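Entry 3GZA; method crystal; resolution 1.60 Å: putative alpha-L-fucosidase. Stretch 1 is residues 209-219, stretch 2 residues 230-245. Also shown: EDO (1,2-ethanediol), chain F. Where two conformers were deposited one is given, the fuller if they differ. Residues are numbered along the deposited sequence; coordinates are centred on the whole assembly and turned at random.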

# COMPACT_ATOMS: atom_id res chain seq x y z
N TYR A 209 10.94 9.96 -21.62
CA TYR A 209 9.99 9.30 -22.50
C TYR A 209 8.80 8.86 -21.66
O TYR A 209 8.84 7.77 -21.06
CB TYR A 209 10.70 8.15 -23.22
CG TYR A 209 9.80 7.41 -24.14
CD1 TYR A 209 9.39 7.96 -25.33
CD2 TYR A 209 9.35 6.14 -23.82
CE1 TYR A 209 8.53 7.28 -26.16
CE2 TYR A 209 8.43 5.48 -24.65
CZ TYR A 209 8.03 6.07 -25.80
OH TYR A 209 7.13 5.51 -26.67
N HIS A 210 7.70 9.61 -21.61
CA HIS A 210 7.34 10.80 -22.35
C HIS A 210 6.07 11.32 -21.72
O HIS A 210 5.48 10.65 -20.89
CB HIS A 210 7.05 10.46 -23.83
CG HIS A 210 6.04 9.39 -24.01
ND1 HIS A 210 4.75 9.62 -24.43
CD2 HIS A 210 6.15 8.04 -23.86
CE1 HIS A 210 4.11 8.47 -24.51
NE2 HIS A 210 4.94 7.49 -24.20
N ASN A 211 5.67 12.53 -22.08
CA ASN A 211 4.37 13.04 -21.66
C ASN A 211 3.79 13.97 -22.74
O ASN A 211 4.33 14.04 -23.85
CB ASN A 211 4.40 13.66 -20.27
CG ASN A 211 5.06 15.02 -20.23
OD1 ASN A 211 5.57 15.51 -21.24
ND2 ASN A 211 5.10 15.61 -19.03
N ILE A 212 2.70 14.66 -22.45
CA ILE A 212 2.09 15.49 -23.46
C ILE A 212 2.96 16.61 -23.96
O ILE A 212 2.72 17.16 -25.01
CB ILE A 212 0.72 16.04 -22.94
CG1 ILE A 212 -0.21 16.45 -24.07
CG2 ILE A 212 0.91 17.18 -21.88
CD1 ILE A 212 -1.63 16.56 -23.58
N ASP A 213 3.93 17.02 -23.16
CA ASP A 213 4.80 18.16 -23.49
C ASP A 213 6.08 17.76 -24.20
O ASP A 213 6.64 18.56 -24.96
CB ASP A 213 5.23 18.89 -22.21
CG ASP A 213 4.08 19.55 -21.50
OD1 ASP A 213 3.12 20.00 -22.17
OD2 ASP A 213 4.10 19.60 -20.24
N ARG A 214 6.54 16.55 -23.95
CA ARG A 214 7.84 16.11 -24.40
C ARG A 214 8.05 14.63 -24.54
O ARG A 214 7.67 13.85 -23.66
CB ARG A 214 8.86 16.63 -23.35
CG ARG A 214 10.30 16.27 -23.65
CD ARG A 214 11.20 16.77 -22.57
NE ARG A 214 12.54 16.20 -22.59
CZ ARG A 214 13.45 16.44 -21.65
NH1 ARG A 214 13.22 17.31 -20.67
NH2 ARG A 214 14.64 15.87 -21.71
N ALA A 215 8.70 14.23 -25.63
CA ALA A 215 9.18 12.87 -25.85
C ALA A 215 10.56 13.01 -26.50
O ALA A 215 10.71 13.70 -27.50
CB ALA A 215 8.29 12.10 -26.78
N ASP A 216 11.55 12.39 -25.86
CA ASP A 216 12.90 12.41 -26.42
C ASP A 216 13.15 11.37 -27.51
O ASP A 216 14.19 11.42 -28.20
CB ASP A 216 13.94 12.33 -25.33
CG ASP A 216 14.03 13.60 -24.51
OD1 ASP A 216 13.47 14.66 -24.87
OD2 ASP A 216 14.77 13.54 -23.48
N PHE A 217 12.19 10.49 -27.71
CA PHE A 217 12.13 9.59 -28.84
C PHE A 217 10.68 9.18 -28.96
O PHE A 217 9.88 9.53 -28.07
CB PHE A 217 13.12 8.42 -28.72
CG PHE A 217 12.95 7.58 -27.51
CD1 PHE A 217 12.01 6.61 -27.50
CD2 PHE A 217 13.77 7.75 -26.39
CE1 PHE A 217 11.83 5.84 -26.44
CE2 PHE A 217 13.62 6.97 -25.32
CZ PHE A 217 12.67 5.99 -25.34
N ARG A 218 10.30 8.50 -30.03
CA ARG A 218 8.90 8.12 -30.25
C ARG A 218 8.80 6.64 -30.47
O ARG A 218 9.67 6.07 -31.11
CB ARG A 218 8.28 8.82 -31.48
CG ARG A 218 8.95 8.46 -32.82
CD ARG A 218 8.41 9.28 -33.95
NE ARG A 218 8.72 8.61 -35.22
CZ ARG A 218 9.77 8.86 -36.00
NH1 ARG A 218 10.60 9.88 -35.74
NH2 ARG A 218 9.94 8.13 -37.09
N TRP A 219 7.71 6.06 -30.01
CA TRP A 219 7.39 4.66 -30.34
C TRP A 219 7.06 4.62 -31.81
O TRP A 219 6.21 5.37 -32.29
CB TRP A 219 6.18 4.22 -29.51
CG TRP A 219 5.70 2.82 -29.81
CD1 TRP A 219 6.39 1.70 -29.64
CD2 TRP A 219 4.41 2.46 -30.29
NE1 TRP A 219 5.63 0.62 -29.99
CE2 TRP A 219 4.40 1.06 -30.39
CE3 TRP A 219 3.28 3.18 -30.63
CZ2 TRP A 219 3.31 0.36 -30.82
CZ3 TRP A 219 2.19 2.49 -31.09
CH2 TRP A 219 2.21 1.09 -31.17
N PRO A 230 10.52 5.41 -45.83
CA PRO A 230 11.61 6.06 -45.09
C PRO A 230 11.27 6.26 -43.63
O PRO A 230 10.08 6.21 -43.24
CB PRO A 230 11.75 7.42 -45.80
CG PRO A 230 10.45 7.68 -46.38
CD PRO A 230 9.93 6.34 -46.82
N CYS A 231 12.29 6.42 -42.80
CA CYS A 231 12.10 6.70 -41.37
C CYS A 231 13.02 7.84 -40.95
O CYS A 231 14.23 7.69 -40.93
CB CYS A 231 12.36 5.48 -40.49
SG CYS A 231 11.98 5.79 -38.78
N TRP A 232 12.42 9.00 -40.68
CA TRP A 232 13.13 10.22 -40.30
C TRP A 232 13.05 10.42 -38.81
O TRP A 232 12.11 9.99 -38.17
CB TRP A 232 12.45 11.44 -40.98
CG TRP A 232 12.21 11.25 -42.43
CD1 TRP A 232 11.01 10.90 -43.03
CD2 TRP A 232 13.13 11.45 -43.49
NE1 TRP A 232 11.16 10.83 -44.38
CE2 TRP A 232 12.45 11.15 -44.70
CE3 TRP A 232 14.46 11.83 -43.54
CZ2 TRP A 232 13.07 11.24 -45.94
CZ3 TRP A 232 15.09 11.88 -44.78
CH2 TRP A 232 14.39 11.62 -45.97
N SER A 233 14.01 11.14 -38.26
CA SER A 233 14.03 11.44 -36.84
C SER A 233 13.25 12.67 -36.46
O SER A 233 12.89 12.83 -35.31
CB SER A 233 15.46 11.72 -36.34
OG SER A 233 16.25 10.55 -36.44
N THR A 234 13.00 13.52 -37.45
CA THR A 234 12.31 14.77 -37.29
C THR A 234 10.80 14.56 -37.19
O THR A 234 10.24 13.56 -37.68
CB THR A 234 12.73 15.73 -38.35
OG1 THR A 234 12.67 15.12 -39.65
CG2 THR A 234 14.15 16.22 -38.07
N PHE A 235 10.14 15.52 -36.52
CA PHE A 235 8.77 15.34 -36.09
C PHE A 235 8.10 16.71 -35.99
O PHE A 235 8.77 17.69 -35.71
CB PHE A 235 8.81 14.54 -34.75
CG PHE A 235 7.64 13.62 -34.55
CD1 PHE A 235 7.51 12.49 -35.37
CD2 PHE A 235 6.64 13.88 -33.61
CE1 PHE A 235 6.45 11.66 -35.22
CE2 PHE A 235 5.56 13.02 -33.46
CZ PHE A 235 5.46 11.93 -34.27
N PRO A 236 6.79 16.78 -36.26
CA PRO A 236 6.13 18.08 -36.27
C PRO A 236 5.92 18.77 -34.93
O PRO A 236 5.74 20.00 -34.89
CB PRO A 236 4.78 17.76 -36.94
CG PRO A 236 4.55 16.35 -36.67
CD PRO A 236 5.89 15.69 -36.67
N VAL A 237 6.02 18.00 -33.85
CA VAL A 237 5.84 18.48 -32.49
C VAL A 237 6.86 17.80 -31.64
O VAL A 237 7.37 16.74 -32.00
CB VAL A 237 4.41 18.21 -31.96
CG1 VAL A 237 3.40 19.15 -32.65
CG2 VAL A 237 4.03 16.71 -32.09
N PRO A 238 7.20 18.41 -30.48
CA PRO A 238 8.23 17.86 -29.60
C PRO A 238 7.81 16.71 -28.71
O PRO A 238 8.46 16.45 -27.71
CB PRO A 238 8.68 19.10 -28.81
CG PRO A 238 7.53 19.88 -28.70
CD PRO A 238 6.73 19.72 -30.00
N CYS A 239 6.78 16.00 -29.12
CA CYS A 239 6.25 14.89 -28.36
C CYS A 239 5.59 13.93 -29.33
O CYS A 239 5.53 14.19 -30.52
CB CYS A 239 5.28 15.37 -27.31
SG CYS A 239 3.84 16.03 -27.95
N SER A 240 5.13 12.80 -28.80
CA SER A 240 4.44 11.79 -29.60
C SER A 240 2.97 11.69 -29.24
O SER A 240 2.26 10.82 -29.76
CB SER A 240 5.15 10.46 -29.41
OG SER A 240 5.05 10.00 -28.07
N HIS A 241 2.48 12.63 -28.44
CA HIS A 241 1.10 12.60 -27.93
C HIS A 241 0.03 12.90 -28.97
O HIS A 241 0.08 13.91 -29.72
CB HIS A 241 0.96 13.54 -26.72
CG HIS A 241 -0.17 13.18 -25.80
ND1 HIS A 241 -1.49 13.38 -26.15
CD2 HIS A 241 -0.18 12.63 -24.56
CE1 HIS A 241 -2.26 12.96 -25.16
NE2 HIS A 241 -1.49 12.53 -24.18
N HIS A 242 -0.98 12.03 -29.00
CA HIS A 242 -2.04 12.14 -30.00
C HIS A 242 -2.81 13.48 -29.94
O HIS A 242 -3.36 13.95 -30.95
CB HIS A 242 -3.04 10.98 -29.89
CG HIS A 242 -3.94 11.05 -28.70
ND1 HIS A 242 -3.51 10.74 -27.43
CD2 HIS A 242 -5.24 11.39 -28.58
CE1 HIS A 242 -4.51 10.89 -26.57
NE2 HIS A 242 -5.58 11.28 -27.25
N LYS A 243 -2.82 14.10 -28.76
CA LYS A 243 -3.46 15.40 -28.58
C LYS A 243 -2.68 16.61 -29.08
O LYS A 243 -3.22 17.72 -29.15
CB LYS A 243 -3.81 15.62 -27.10
CG LYS A 243 -4.99 14.76 -26.63
CD LYS A 243 -5.49 15.19 -25.22
N ARG A 244 -1.41 16.40 -29.43
CA ARG A 244 -0.55 17.48 -29.89
C ARG A 244 -0.24 17.40 -31.39
O ARG A 244 0.26 18.35 -31.96
CB ARG A 244 0.73 17.48 -29.06
CG ARG A 244 0.48 17.63 -27.54
CD ARG A 244 -0.23 18.95 -27.23
NE ARG A 244 0.04 19.54 -25.90
CZ ARG A 244 1.21 20.11 -25.55
NH1 ARG A 244 2.23 20.09 -26.37
NH2 ARG A 244 1.38 20.66 -24.33
N ILE A 245 -0.50 16.24 -32.01
CA ILE A 245 -0.33 16.05 -33.47
C ILE A 245 -1.56 16.63 -34.18
O ILE A 245 -2.70 16.44 -33.73
CB ILE A 245 -0.11 14.55 -33.82
CG1 ILE A 245 1.19 14.06 -33.20
CG2 ILE A 245 -0.08 14.35 -35.35
CD1 ILE A 245 1.31 12.49 -33.09
C1 EDO F . 0.32 9.10 -25.41
O1 EDO F . 1.31 9.99 -25.93
C2 EDO F . -1.03 9.32 -26.09
O2 EDO F . -0.86 9.43 -27.50
O HOH W 1 5.77 7.39 -28.19
O HOH W 2 4.74 12.25 -25.95
O HOH W 3 5.56 20.81 -25.72

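Loops that pack without forming a sheet often depend on a few side chains whose rotamers carry a charged or aromatic group to a distant partner. The contact between residues 209-219 and 230-245 of this putative alpha-L-fucosidase is a good example. Most of both segments is loop or turn, and only one direct backbone hydrogen bond joins them, from Ala215 N to Pro238 O at 3.1 Å. Next to it, Arg214 CA approaches Pro238 O at 3.4 Å in a CA-H...O contact, so a single carbonyl receives two neighbouring residues. Here the chains come close, with the CA atoms of Ala215 and Cys239 4.4 Å apart.

The first stretch is shaped for this meeting by Asn211. Its CA-to-CB bond points away from the partner, and with chi1 in p its OD1 accepts hydrogen bonds from Asp213 N (2.9 Å) and Arg214 N (3.1 Å), while Asn211 N donates to Arg214 O at 2.9 Å. The turn is thus braced from within. The second stretch has a comparable brace: His241 ND1 accepts from Lys243 N at 3.0 Å, and His241 O accepts from Arg244 N at 2.9 Å. As ND1 is an acceptor here, it carries no proton, and the bond helps to set the orientation of the imidazole.

That orientation offers a ring face to Ile212. The isoleucine is extended, with chi1 and chi2 both t, and its CG1 lies 3.8 Å from the centroid of the His241 ring, only 13° off the normal, a CH-pi contact. The opposite face is covered by C2 of an ethanediol, probably from the crystallisation liquor, whose O2 accepts a hydrogen bond from His242 N at 3.0 Å.

Arg244, in the conformer given, bends through m at both chi1 and chi2. Its NE passes 3.6 Å from Ile212 CG1, and the guanidinium continues to Asp213, where Arg244 NH2 and Asp213 OD1 form a salt bridge of 2.9 Å. Asp213 starts out pointing away, but its chi1 in m brings the carboxylate back. Ile212 O lies over a face of the guanidinium, 3.3 Å from Arg244 NH1, where the angle is too poor for a hydrogen bond.

Arg218 solves a different problem, that of placing a charge in a buried site. Chi1 in p, followed by t at chi2 and chi3, extends the chain past Phe235, whose CE1 is 3.3 Å from Arg218 CD. At its end, NH1 and NH2 both donate to Trp232 O, at 2.9 and 3.1 Å, so one carbonyl serves two arms of the guanidinium.

Water completes the fit around Ser240. One molecule bonds to Ser240 OG (2.7 Å), Tyr209 OH (2.8 Å) and Trp219 N (3.0 Å); another links Ser240 N (2.9 Å) to Asn211 O (2.8 Å) and His210 ND1 (3.0 Å), joining backbones too far apart to bond directly.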